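Local coordinates for alpha-toxin (Clostridium novyi, PDB 2VK9), which is a large clostridial toxin whose catalytic fragment combines a GT-A fold of the TcdA/TcdB glycosyltransferase family with an N-terminal helical domain, at residues I244-L249 / I269-I274; Y278-D284 / A387-N393; V56-Q60 / L72-R76. The contacts are given in a common frame with arbitrary orientation. Residues are numbered along the deposited sequence.

In the fold
Contact 3 comes first along the chain, followed by contact 1, which closes before contact 2 opens. Contacts 1 and 2 lie within the GT-A catalytic region, their centres about 13 Å apart, and are linked in the chain: helix 263-278, which carries 269-274, is followed, after G279, by strand 280-283 of the central mixed sheet. They touch mainly through R271, whose CD lies 3.6 Å from I389 CD1, so this helix packs on the sheet that contact 2 pairs. Contact 3 joins helices 42-62 and 69-90 in the N-terminal helical domain; its centre lies about 37 and 35 Å from those of contacts 1 and 2, without touching either. The three contacts sample a catalytic core and a separate helical module.

Contact 1 of 3, residues I244-L249 / I269-I274; sequences ILTNKL and ILRIAI
A273 presents its CB toward segment 244-249 and is overlapped by three side chains at once: I244 CG2 at 3.7 Å, L245 CD2 at 3.9 Å and L249 CD1 at 4.1 Å from A273 CB. The small methyl permits a close approach, with the CA atoms of I244 and A273 5.9 Å apart and I244 O only 3.6 Å from A273 CB. At the other end of the register, the CA atoms of L249 and I269 are 6.7 Å apart. Residues 269-274 are helical, with I274 N bonded to L270 O at 2.8 Å. Segment 244-249 instead passes through extended angles at L245 (-92/127) and T246 (-143/149) and positive phi at N247 (55/-122), and the chain runs on into helix 247-259, the partner of helix 263-278 in the GT-A catalytic region. I244 and I274 also touch F132 of strand 128-133, while L249, I269 and I272 meet helix 396-422. No hydrogen bond crosses the contact; 365 Å² is buried between the segments, the side-chain contacts all apolar. I274, m,m, has its CA-to-CB bond pointing away, yet its CD1 returns to 3.8 Å from I244 CG2. L270, t,p, sets its CD1 4.0 Å from I244 CG2 and 3.8 Å from L245 CD1. L249 CB lies 4.2 Å from I269 CG2.

Contact 2 of 3, residues Y278-D284 / A387-N393; sequences YGGVYCD and AFIISNN
Strands 280-283 and 389-391 run antiparallel at 165°, their axes 4.7 Å apart. Pairs G280/S391 and Y282/I389 are hydrogen-bonded in both directions: G280 N to S391 O 2.7 Å, S391 N to G280 O 3.0 Å, Y282 N to I389 O 2.8 Å, I389 N to Y282 O 3.0 Å. D284 N to A387 O, 2.8 Å, extends the series. The non-hydrogen-bonded pairs V281/I390 and C283/F388, CA atoms 4.5 and 4.7 Å apart, bond outward, V281 and C283 to strand 99-103, F388 and I390 to strand 371-376. In the mixed GT-A sheet, 280-283 joins its parallel neighbour 99-103 to 382-391, antiparallel to 371-376, and D284 begins the Asp-X-Asp sequence characteristic of that fold. With chi1 t at V281, Y282, C283 and F388, Y282 CD2 meets I389 CD1 at 4.1 Å beneath helix 263-278; on the other face V281 CG1 lies 3.7 Å from F388 CE1, with C283 SG at the F388 ring edge, 5.1 Å from its centroid. G279 has positive phi (65/-174), and a CB there would clash with N393 N, 3.0 Å away; the G280 angles (101/-143) by themselves call for glycine. A water accepts from N393 N (2.9 Å) and donates to N392 OD1 (3.2 Å) and, weakly, Y278 O (3.4 Å). N392 OD1 also takes S97 N; N392 ND2 donates to I95 O, S391 OG to N392 O (2.7 Å), N393 ND2 weakly to K277 O.

Contact 3 of 3, residues V56-Q60 / L72-R76; sequences VDNYQ and LENFR
The guanidinium of R76, a buried residue, is bonded to four side chains, D57, E73, N53 and, weakly, Q60, while V56 CG1 lies over its face, 3.6 Å from R76 NH2. The setting is an antiparallel hairpin of helices 42-62 and 69-90 in the N-terminal helical domain, whose segments 56-60 and 72-76 cross at -162° with axes 10.9 Å apart; the nearest CA atoms, V56 and L72, are 6.7 Å apart. Y59 CD2 packs on L72 CD1 (3.6 Å), and V56 CG2 meets the edge of the F75 ring at CD2 (3.9 Å). Both Y59 and F75, each with chi1 t, also reach helix 21-35, so the hairpin's apolar side faces a third helix. Its polar side is a salt-bridge network: D57 OD1 to R76 NH2 across the helices, and R76 NH1 to E73 OE1 within one turn, both at 2.8 Å. R76 NE bonds N53 OD1. Q60 bridges the rest, accepting weakly at OE1 from R76 NH1 (3.1 Å) and donating from NE2 to E73 OE1 at 2.8 Å.

Contact 1 of 3, residues I244-L249 / I269-I274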
loop_
_atom_site.group_PDB
_atom_site.type_symbol
_atom_site.label_atom_id
_atom_site.label_comp_id
_atom_site.label_asym_id
_atom_site.label_seq_id
_atom_site.Cartn_x
_atom_site.Cartn_y
_atom_site.Cartn_z
ATOM N N ILE A 244 -16.310 -9.386 -4.563
ATOM C CA ILE A 244 -15.404 -8.346 -4.152
ATOM C C ILE A 244 -14.476 -8.041 -5.309
ATOM O O ILE A 244 -14.377 -6.893 -5.729
ATOM C CB ILE A 244 -14.635 -8.737 -2.886
ATOM C CG1 ILE A 244 -15.591 -8.804 -1.699
ATOM C CG2 ILE A 244 -13.535 -7.735 -2.597
ATOM C CD1 ILE A 244 -15.044 -9.560 -0.512
ATOM N N LEU A 245 -13.820 -9.076 -5.827
ATOM C CA LEU A 245 -12.899 -8.930 -6.945
ATOM C C LEU A 245 -13.593 -9.141 -8.276
ATOM O O LEU A 245 -14.238 -10.169 -8.499
ATOM C CB LEU A 245 -11.727 -9.901 -6.817
ATOM C CG LEU A 245 -10.691 -9.553 -5.759
ATOM C CD1 LEU A 245 -9.833 -10.749 -5.495
ATOM C CD2 LEU A 245 -9.853 -8.342 -6.176
ATOM N N THR A 246 -13.436 -8.163 -9.166
ATOM C CA THR A 246 -14.091 -8.188 -10.465
ATOM C C THR A 246 -13.218 -7.608 -11.584
ATOM O O THR A 246 -12.403 -6.708 -11.356
ATOM C CB THR A 246 -15.452 -7.445 -10.401
ATOM O OG1 THR A 246 -16.325 -7.948 -11.424
ATOM C CG2 THR A 246 -15.275 -5.906 -10.533
ATOM N N ASN A 247 -13.402 -8.140 -12.791
ATOM C CA ASN A 247 -12.789 -7.583 -13.989
ATOM C C ASN A 247 -11.278 -7.448 -13.865
ATOM O O ASN A 247 -10.574 -8.454 -13.608
ATOM C CB ASN A 247 -13.423 -6.226 -14.332
ATOM C CG ASN A 247 -14.923 -6.325 -14.563
ATOM O OD1 ASN A 247 -15.392 -7.178 -15.326
ATOM N ND2 ASN A 247 -15.686 -5.447 -13.909
ATOM N N LYS A 248 -10.800 -6.200 -14.031
ATOM C CA LYS A 248 -9.372 -5.899 -14.051
ATOM C C LYS A 248 -8.672 -6.249 -12.744
ATOM O O LYS A 248 -7.657 -6.958 -12.755
ATOM C CB LYS A 248 -9.133 -4.434 -14.418
ATOM C CG LYS A 248 -9.346 -4.133 -15.891
ATOM C CD LYS A 248 -8.814 -2.747 -16.267
ATOM C CE LYS A 248 -9.054 -2.426 -17.744
ATOM N NZ LYS A 248 -10.512 -2.310 -18.037
ATOM N N LEU A 249 -9.217 -5.774 -11.625
ATOM C CA LEU A 249 -8.625 -6.055 -10.319
ATOM C C LEU A 249 -8.523 -7.549 -10.064
ATOM O O LEU A 249 -7.508 -8.027 -9.558
ATOM C CB LEU A 249 -9.400 -5.380 -9.189
ATOM C CG LEU A 249 -9.483 -3.853 -9.182
ATOM C CD1 LEU A 249 -10.027 -3.401 -7.829
ATOM C CD2 LEU A 249 -8.130 -3.189 -9.446
ATOM N N ILE A 269 -4.019 -5.230 -3.733
ATOM C CA ILE A 269 -5.136 -5.188 -4.661
ATOM C C ILE A 269 -6.458 -5.410 -3.909
ATOM O O ILE A 269 -7.382 -4.597 -3.998
ATOM C CB ILE A 269 -4.918 -6.187 -5.824
ATOM C CG1 ILE A 269 -3.609 -5.845 -6.535
ATOM C CG2 ILE A 269 -6.096 -6.189 -6.802
ATOM C CD1 ILE A 269 -3.132 -6.897 -7.459
ATOM N N LEU A 270 -6.515 -6.490 -3.136
ATOM C CA LEU A 270 -7.733 -6.885 -2.451
ATOM C C LEU A 270 -8.253 -5.762 -1.548
ATOM O O LEU A 270 -9.451 -5.470 -1.531
ATOM C CB LEU A 270 -7.504 -8.194 -1.691
ATOM C CG LEU A 270 -8.685 -8.925 -1.054
ATOM C CD1 LEU A 270 -9.804 -9.142 -2.056
ATOM C CD2 LEU A 270 -8.223 -10.250 -0.479
ATOM N N ARG A 271 -7.334 -5.135 -0.823
ATOM C CA ARG A 271 -7.568 -3.942 -0.008
ATOM C C ARG A 271 -8.501 -2.941 -0.687
ATOM O O ARG A 271 -9.476 -2.449 -0.106
ATOM C CB ARG A 271 -6.221 -3.270 0.121
ATOM C CG ARG A 271 -5.986 -2.415 1.309
ATOM C CD ARG A 271 -4.485 -2.197 1.417
ATOM N NE ARG A 271 -3.815 -3.489 1.453
ATOM C CZ ARG A 271 -2.745 -3.770 2.185
ATOM N NH1 ARG A 271 -2.182 -2.845 2.968
ATOM N NH2 ARG A 271 -2.243 -4.993 2.129
ATOM N N ILE A 272 -8.155 -2.630 -1.931
ATOM C CA ILE A 272 -8.810 -1.598 -2.698
ATOM C C ILE A 272 -10.221 -2.044 -3.053
ATOM O O ILE A 272 -11.181 -1.283 -2.879
ATOM C CB ILE A 272 -7.974 -1.242 -3.933
ATOM C CG1 ILE A 272 -6.676 -0.564 -3.488
ATOM C CG2 ILE A 272 -8.742 -0.327 -4.863
ATOM C CD1 ILE A 272 -5.679 -0.332 -4.616
ATOM N N ALA A 273 -10.348 -3.279 -3.523
ATOM C CA ALA A 273 -11.644 -3.848 -3.836
ATOM C C ALA A 273 -12.549 -3.893 -2.594
ATOM O O ALA A 273 -13.734 -3.581 -2.693
ATOM C CB ALA A 273 -11.487 -5.229 -4.470
ATOM N N ILE A 274 -11.996 -4.255 -1.433
ATOM C CA ILE A 274 -12.784 -4.295 -0.196
ATOM C C ILE A 274 -13.384 -2.916 0.073
ATOM O O ILE A 274 -14.599 -2.777 0.262
ATOM C CB ILE A 274 -11.959 -4.730 1.044
ATOM C CG1 ILE A 274 -11.400 -6.147 0.891
ATOM C CG2 ILE A 274 -12.792 -4.614 2.317
ATOM C CD1 ILE A 274 -12.421 -7.232 0.997
#

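Contact 2 of 3, residues Y278-D284 / A387-N393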
loop_
_atom_site.group_PDB
_atom_site.type_symbol
_atom_site.label_atom_id
_atom_site.label_comp_id
_atom_site.label_asym_id
_atom_site.label_seq_id
_atom_site.Cartn_x
_atom_site.Cartn_y
_atom_site.Cartn_z
ATOM N N TYR A 278 -17.327 -2.224 0.549
ATOM C CA TYR A 278 -17.892 -1.949 1.872
ATOM C C TYR A 278 -17.636 -0.535 2.345
ATOM O O TYR A 278 -18.435 0.030 3.091
ATOM C CB TYR A 278 -17.307 -2.911 2.917
ATOM C CG TYR A 278 -17.567 -4.371 2.622
ATOM C CD1 TYR A 278 -16.657 -5.122 1.872
ATOM C CD2 TYR A 278 -18.727 -4.997 3.080
ATOM C CE1 TYR A 278 -16.893 -6.455 1.582
ATOM C CE2 TYR A 278 -18.975 -6.340 2.802
ATOM C CZ TYR A 278 -18.056 -7.063 2.046
ATOM O OH TYR A 278 -18.289 -8.400 1.756
ATOM N N GLY A 279 -16.508 0.032 1.929
ATOM C CA GLY A 279 -16.018 1.280 2.507
ATOM C C GLY A 279 -15.665 1.074 3.970
ATOM O O GLY A 279 -15.721 -0.046 4.477
ATOM N N GLY A 280 -15.317 2.163 4.650
ATOM C CA GLY A 280 -14.962 2.122 6.058
ATOM C C GLY A 280 -13.458 2.167 6.270
ATOM O O GLY A 280 -12.733 2.856 5.547
ATOM N N VAL A 281 -13.001 1.424 7.272
ATOM C CA VAL A 281 -11.602 1.383 7.639
ATOM C C VAL A 281 -11.010 0.075 7.170
ATOM O O VAL A 281 -11.623 -0.981 7.334
ATOM C CB VAL A 281 -11.439 1.447 9.165
ATOM C CG1 VAL A 281 -9.977 1.525 9.550
ATOM C CG2 VAL A 281 -12.208 2.624 9.732
ATOM N N TYR A 282 -9.827 0.144 6.571
ATOM C CA TYR A 282 -9.014 -1.047 6.365
ATOM C C TYR A 282 -7.812 -0.959 7.271
ATOM O O TYR A 282 -7.176 0.081 7.356
ATOM C CB TYR A 282 -8.525 -1.199 4.926
ATOM C CG TYR A 282 -7.401 -2.198 4.861
ATOM C CD1 TYR A 282 -7.662 -3.570 4.879
ATOM C CD2 TYR A 282 -6.067 -1.777 4.856
ATOM C CE1 TYR A 282 -6.629 -4.501 4.857
ATOM C CE2 TYR A 282 -5.016 -2.704 4.845
ATOM C CZ TYR A 282 -5.306 -4.064 4.843
ATOM O OH TYR A 282 -4.281 -4.981 4.839
ATOM N N CYS A 283 -7.479 -2.059 7.928
ATOM C CA CYS A 283 -6.315 -2.082 8.786
ATOM C C CYS A 283 -5.441 -3.308 8.581
ATOM O O CYS A 283 -5.918 -4.399 8.297
ATOM C CB CYS A 283 -6.725 -1.969 10.249
ATOM S SG CYS A 283 -5.327 -1.698 11.348
ATOM N N ASP A 284 -4.142 -3.090 8.729
ATOM C CA ASP A 284 -3.154 -4.141 8.708
ATOM C C ASP A 284 -3.172 -4.838 10.064
ATOM O O ASP A 284 -3.267 -4.174 11.105
ATOM C CB ASP A 284 -1.797 -3.502 8.490
ATOM C CG ASP A 284 -0.831 -4.405 7.765
ATOM O OD1 ASP A 284 -0.192 -5.260 8.443
ATOM O OD2 ASP A 284 -0.702 -4.232 6.519
ATOM N N ALA A 387 -1.179 0.763 5.087
ATOM C CA ALA A 387 -1.497 -0.145 6.186
ATOM C C ALA A 387 -2.779 0.222 6.927
ATOM O O ALA A 387 -3.355 -0.612 7.625
ATOM C CB ALA A 387 -0.343 -0.207 7.147
ATOM N N PHE A 388 -3.204 1.476 6.788
ATOM C CA PHE A 388 -4.418 1.981 7.425
ATOM C C PHE A 388 -5.069 2.987 6.484
ATOM O O PHE A 388 -4.491 4.042 6.200
ATOM C CB PHE A 388 -4.068 2.638 8.758
ATOM C CG PHE A 388 -5.252 2.959 9.625
ATOM C CD1 PHE A 388 -5.778 2.008 10.491
ATOM C CD2 PHE A 388 -5.809 4.222 9.619
ATOM C CE1 PHE A 388 -6.860 2.305 11.319
ATOM C CE2 PHE A 388 -6.891 4.521 10.442
ATOM C CZ PHE A 388 -7.410 3.563 11.286
ATOM N N ILE A 389 -6.255 2.640 5.987
ATOM C CA ILE A 389 -6.965 3.431 4.993
ATOM C C ILE A 389 -8.402 3.636 5.430
ATOM O O ILE A 389 -9.088 2.680 5.799
ATOM C CB ILE A 389 -7.015 2.707 3.637
ATOM C CG1 ILE A 389 -5.638 2.177 3.226
ATOM C CG2 ILE A 389 -7.597 3.609 2.556
ATOM C CD1 ILE A 389 -5.712 1.165 2.080
ATOM N N ILE A 390 -8.872 4.877 5.386
ATOM C CA ILE A 390 -10.273 5.149 5.665
ATOM C C ILE A 390 -10.888 5.804 4.451
ATOM O O ILE A 390 -10.379 6.811 3.975
ATOM C CB ILE A 390 -10.459 6.077 6.870
ATOM C CG1 ILE A 390 -9.837 5.466 8.126
ATOM C CG2 ILE A 390 -11.942 6.348 7.094
ATOM C CD1 ILE A 390 -9.632 6.460 9.238
ATOM N N SER A 391 -11.975 5.230 3.948
ATOM C CA SER A 391 -12.681 5.780 2.800
ATOM C C SER A 391 -14.070 5.200 2.709
ATOM O O SER A 391 -14.244 4.015 2.954
ATOM C CB SER A 391 -11.939 5.424 1.516
ATOM O OG SER A 391 -12.734 5.694 0.365
ATOM N N ASN A 392 -15.050 6.027 2.350
ATOM C CA ASN A 392 -16.351 5.532 1.880
ATOM C C ASN A 392 -16.253 5.083 0.426
ATOM O O ASN A 392 -15.345 5.518 -0.278
ATOM C CB ASN A 392 -17.441 6.578 2.092
ATOM C CG ASN A 392 -17.864 6.660 3.537
ATOM O OD1 ASN A 392 -17.910 5.640 4.219
ATOM N ND2 ASN A 392 -18.149 7.856 4.024
ATOM N N ASN A 393 -17.133 4.191 -0.029
ATOM C CA ASN A 393 -16.927 3.636 -1.375
ATOM C C ASN A 393 -17.151 4.616 -2.525
ATOM O O ASN A 393 -16.672 4.395 -3.637
ATOM C CB ASN A 393 -17.636 2.295 -1.610
ATOM C CG ASN A 393 -19.128 2.358 -1.407
ATOM O OD1 ASN A 393 -19.823 3.186 -1.982
ATOM N ND2 ASN A 393 -19.633 1.446 -0.615
HETATM O O HOH W 1 -18.811 3.265 2.210
#

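Contact 3 of 3, residues V56-Q60 / L72-R76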
loop_
_atom_site.group_PDB
_atom_site.type_symbol
_atom_site.label_atom_id
_atom_site.label_comp_id
_atom_site.label_asym_id
_atom_site.label_seq_id
_atom_site.Cartn_x
_atom_site.Cartn_y
_atom_site.Cartn_z
ATOM N N VAL A 56 -6.425 27.410 -17.066
ATOM C CA VAL A 56 -5.097 27.945 -16.809
ATOM C C VAL A 56 -4.039 27.178 -17.610
ATOM O O VAL A 56 -3.189 27.793 -18.270
ATOM C CB VAL A 56 -4.767 27.928 -15.305
ATOM C CG1 VAL A 56 -3.284 28.214 -15.060
ATOM C CG2 VAL A 56 -5.630 28.941 -14.573
ATOM N N ASP A 57 -4.103 25.843 -17.564
ATOM C CA ASP A 57 -3.182 24.996 -18.322
ATOM C C ASP A 57 -3.223 25.339 -19.804
ATOM O O ASP A 57 -2.178 25.585 -20.403
ATOM C CB ASP A 57 -3.504 23.509 -18.122
ATOM C CG ASP A 57 -2.638 22.846 -17.053
ATOM O OD1 ASP A 57 -1.428 23.159 -16.977
ATOM O OD2 ASP A 57 -3.166 21.994 -16.292
ATOM N N ASN A 58 -4.427 25.362 -20.380
ATOM C CA ASN A 58 -4.624 25.708 -21.788
ATOM C C ASN A 58 -3.972 27.036 -22.176
ATOM O O ASN A 58 -3.314 27.135 -23.227
ATOM C CB ASN A 58 -6.113 25.759 -22.151
ATOM C CG ASN A 58 -6.767 24.385 -22.187
ATOM O OD1 ASN A 58 -6.108 23.347 -22.065
ATOM N ND2 ASN A 58 -8.083 24.377 -22.355
ATOM N N TYR A 59 -4.159 28.052 -21.330
ATOM C CA TYR A 59 -3.546 29.348 -21.566
ATOM C C TYR A 59 -2.029 29.225 -21.562
ATOM O O TYR A 59 -1.375 29.615 -22.525
ATOM C CB TYR A 59 -3.990 30.397 -20.543
ATOM C CG TYR A 59 -3.357 31.743 -20.823
ATOM C CD1 TYR A 59 -4.012 32.689 -21.607
ATOM C CD2 TYR A 59 -2.080 32.051 -20.340
ATOM C CE1 TYR A 59 -3.430 33.908 -21.877
ATOM C CE2 TYR A 59 -1.493 33.262 -20.610
ATOM C CZ TYR A 59 -2.169 34.187 -21.380
ATOM O OH TYR A 59 -1.584 35.398 -21.660
ATOM N N GLN A 60 -1.485 28.671 -20.481
ATOM C CA GLN A 60 -0.044 28.520 -20.310
ATOM C C GLN A 60 0.587 27.640 -21.382
ATOM O O GLN A 60 1.794 27.706 -21.641
ATOM C CB GLN A 60 0.253 27.933 -18.942
ATOM C CG GLN A 60 -0.083 28.851 -17.812
ATOM C CD GLN A 60 0.390 28.322 -16.486
ATOM O OE1 GLN A 60 0.327 27.118 -16.215
ATOM N NE2 GLN A 60 0.862 29.224 -15.635
ATOM N N LEU A 72 -1.109 33.834 -13.172
ATOM C CA LEU A 72 -2.062 32.740 -13.326
ATOM C C LEU A 72 -1.646 31.525 -12.523
ATOM O O LEU A 72 -2.491 30.766 -12.085
ATOM C CB LEU A 72 -2.244 32.377 -14.801
ATOM C CG LEU A 72 -3.166 33.321 -15.574
ATOM C CD1 LEU A 72 -3.073 33.076 -17.059
ATOM C CD2 LEU A 72 -4.615 33.217 -15.104
ATOM N N GLU A 73 -0.344 31.345 -12.332
ATOM C CA GLU A 73 0.158 30.268 -11.495
ATOM C C GLU A 73 -0.140 30.553 -10.014
ATOM O O GLU A 73 -0.576 29.654 -9.289
ATOM C CB GLU A 73 1.651 30.038 -11.740
ATOM C CG GLU A 73 2.176 28.680 -11.250
ATOM C CD GLU A 73 1.732 27.482 -12.116
ATOM O OE1 GLU A 73 1.428 27.660 -13.321
ATOM O OE2 GLU A 73 1.697 26.347 -11.582
ATOM N N ASN A 74 0.077 31.794 -9.573
ATOM C CA ASN A 74 -0.350 32.208 -8.236
ATOM C C ASN A 74 -1.855 32.048 -8.071
ATOM O O ASN A 74 -2.329 31.637 -7.016
ATOM C CB ASN A 74 0.034 33.659 -7.943
ATOM C CG ASN A 74 1.533 33.856 -7.770
ATOM O OD1 ASN A 74 2.289 32.904 -7.571
ATOM N ND2 ASN A 74 1.966 35.108 -7.842
ATOM N N PHE A 75 -2.602 32.381 -9.118
ATOM C CA PHE A 75 -4.039 32.202 -9.106
ATOM C C PHE A 75 -4.382 30.731 -8.943
ATOM O O PHE A 75 -5.274 30.382 -8.168
ATOM C CB PHE A 75 -4.668 32.749 -10.387
ATOM C CG PHE A 75 -6.072 32.265 -10.627
ATOM C CD1 PHE A 75 -7.125 32.700 -9.824
ATOM C CD2 PHE A 75 -6.345 31.372 -11.662
ATOM C CE1 PHE A 75 -8.420 32.248 -10.041
ATOM C CE2 PHE A 75 -7.651 30.919 -11.896
ATOM C CZ PHE A 75 -8.684 31.354 -11.082
ATOM N N ARG A 76 -3.674 29.872 -9.674
ATOM C CA ARG A 76 -3.905 28.431 -9.612
ATOM C C ARG A 76 -3.688 27.911 -8.191
ATOM O O ARG A 76 -4.471 27.102 -7.700
ATOM C CB ARG A 76 -3.025 27.685 -10.616
ATOM C CG ARG A 76 -3.070 26.180 -10.467
ATOM C CD ARG A 76 -1.975 25.526 -11.262
ATOM N NE ARG A 76 -2.439 25.161 -12.592
ATOM C CZ ARG A 76 -1.679 25.189 -13.679
ATOM N NH1 ARG A 76 -0.414 25.587 -13.608
ATOM N NH2 ARG A 76 -2.192 24.837 -14.844
#